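Local coordinates for protein transcriptional regulator of the TetR/AcrR family (Thermobifida fusca YX, PDB 3DCF) that probably binds operator DNA through an N-terminal helix-turn-helix and regulates transcription, most likely as a repressor, at the interface of chains A and B. Sequence-based numbering; all coordinates share one arbitrary frame. Chains: chain A/B, transcriptional regulator of the TetR/AcrR family.

The interface of chains A and B. Residues chain A 190, 197, 205-206, 209; chain B 175-176, 179.
B:Val175, B:Ala176 and B:Thr179 meet A:Gln205, A:Ile206 and A:Leu209 helix against helix: the backbones belong to helices 173-185 of chain B and 199-212 of chain A, and the spacing of each trio puts it on one helix face. B:Val175 has the largest area hidden by the partner chain among these residues, 51 Å², and its two methyls serve different neighbours. CG1, anti to the backbone N (chi1 178°), lies 3.8 Å from CG1 of A:Ile206, the two side chains crossing at about a right angle. CG2, on the other branch, beside the backbone N, reaches CD1 of A:Leu197 at 3.6 Å. The same methyl is 4.0 Å from CH2 of A:Trp190, at the far rim of the six-membered ring, and the extended chain of A:Gln205 brings its amide oxygen to a similar range. The valine thus touches side chains from a loop, a short helix and the last helix of chain A, mostly through carbon.

One turn on, the B:Thr179 hydroxyl OG1 donates to the carbonyl O of B:Val175 at 2.7 Å, tilted 28° from the carbonyl plane. This bond within the helix fixes the side chain's rotation, turning OG1 towards A:Ile206 CG1 at 3.6 Å and CG2 towards A:Leu209. A:Leu209 and B:Thr179 meet tip to tip, while leucine CD2 also packs 3.7 Å from CA of B:Ala176, an approach to the backbone that the small alanine side chain probably allows. With alanine at B:Thr179 the hydroxyl beside A:Ile206 and the methyl facing A:Leu209 are gone, which would probably leave a gap against both and the B:Val175 carbonyl without this bond.

In the fold, helix 173-185 of chain B packs against helix 199-212 of chain A, with A:Trp190 closing helix 187-190. The two-fold repeats this largely apolar patch with the chains exchanged, consistent with the C-terminal helical dimerisation typical of TetR-family regulators, away from the DNA-binding helices.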
loop_
_atom_site.group_PDB
_atom_site.type_symbol
_atom_site.label_atom_id
_atom_site.label_comp_id
_atom_site.label_asym_id
_atom_site.label_seq_id
_atom_site.Cartn_x
_atom_site.Cartn_y
_atom_site.Cartn_z
ATOM N N TRP A 190 8.688 -1.365 0.673
ATOM C CA TRP A 190 9.785 -1.635 1.641
ATOM C C TRP A 190 10.868 -2.676 1.260
ATOM O O TRP A 190 12.001 -2.544 1.741
ATOM C CB TRP A 190 9.224 -1.957 3.040
ATOM C CG TRP A 190 8.503 -3.264 3.192
ATOM C CD1 TRP A 190 7.164 -3.459 3.133
ATOM C CD2 TRP A 190 9.088 -4.549 3.458
ATOM N NE1 TRP A 190 6.868 -4.781 3.344
ATOM C CE2 TRP A 190 8.028 -5.477 3.541
ATOM C CE3 TRP A 190 10.409 -5.007 3.640
ATOM C CZ2 TRP A 190 8.237 -6.846 3.797
ATOM C CZ3 TRP A 190 10.624 -6.377 3.890
ATOM C CH2 TRP A 190 9.537 -7.276 3.965
ATOM N N LEU A 197 17.920 -10.329 3.736
ATOM C CA LEU A 197 16.927 -11.397 3.461
ATOM C C LEU A 197 16.639 -11.537 1.951
ATOM O O LEU A 197 16.517 -10.538 1.245
ATOM C CB LEU A 197 15.609 -11.158 4.229
ATOM C CG LEU A 197 15.625 -11.179 5.767
ATOM C CD1 LEU A 197 14.240 -10.861 6.289
ATOM C CD2 LEU A 197 16.108 -12.511 6.327
ATOM N N GLN A 205 8.038 -16.057 5.396
ATOM C CA GLN A 205 7.714 -15.381 6.670
ATOM C C GLN A 205 6.387 -14.589 6.640
ATOM O O GLN A 205 5.594 -14.681 7.588
ATOM C CB GLN A 205 8.879 -14.499 7.133
ATOM C CG GLN A 205 10.089 -15.302 7.583
ATOM C CD GLN A 205 11.259 -14.454 8.084
ATOM O OE1 GLN A 205 11.113 -13.286 8.456
ATOM N NE2 GLN A 205 12.435 -15.063 8.113
ATOM N N ILE A 206 6.152 -13.843 5.548
ATOM C CA ILE A 206 4.895 -13.099 5.335
ATOM C C ILE A 206 3.703 -14.067 5.334
ATOM O O ILE A 206 2.741 -13.843 6.059
ATOM C CB ILE A 206 4.905 -12.257 4.024
ATOM C CG1 ILE A 206 5.808 -11.033 4.187
ATOM C CG2 ILE A 206 3.490 -11.771 3.645
ATOM C CD1 ILE A 206 6.037 -10.249 2.891
ATOM N N LEU A 209 3.215 -15.524 8.783
ATOM C CA LEU A 209 2.666 -14.500 9.681
ATOM C C LEU A 209 1.153 -14.378 9.511
ATOM O O LEU A 209 0.414 -14.467 10.493
ATOM C CB LEU A 209 3.349 -13.148 9.446
ATOM C CG LEU A 209 3.018 -11.985 10.385
ATOM C CD1 LEU A 209 3.421 -12.287 11.824
ATOM C CD2 LEU A 209 3.710 -10.755 9.904
ATOM N N VAL B 175 10.272 -7.548 8.991
ATOM C CA VAL B 175 9.232 -8.137 8.099
ATOM C C VAL B 175 7.834 -8.090 8.733
ATOM O O VAL B 175 6.872 -7.717 8.049
ATOM C CB VAL B 175 9.562 -9.597 7.673
ATOM C CG1 VAL B 175 8.435 -10.195 6.800
ATOM C CG2 VAL B 175 10.894 -9.625 6.924
ATOM N N ALA B 176 7.735 -8.470 10.016
ATOM C CA ALA B 176 6.468 -8.431 10.760
ATOM C C ALA B 176 5.931 -6.997 10.842
ATOM O O ALA B 176 4.785 -6.752 10.479
ATOM C CB ALA B 176 6.625 -9.027 12.179
ATOM N N THR B 179 4.742 -5.582 7.421
ATOM C CA THR B 179 3.569 -6.361 6.989
ATOM C C THR B 179 2.313 -6.028 7.808
ATOM O O THR B 179 1.230 -5.905 7.232
ATOM C CB THR B 179 3.861 -7.885 7.042
ATOM O OG1 THR B 179 4.975 -8.176 6.180
ATOM C CG2 THR B 179 2.618 -8.736 6.632
#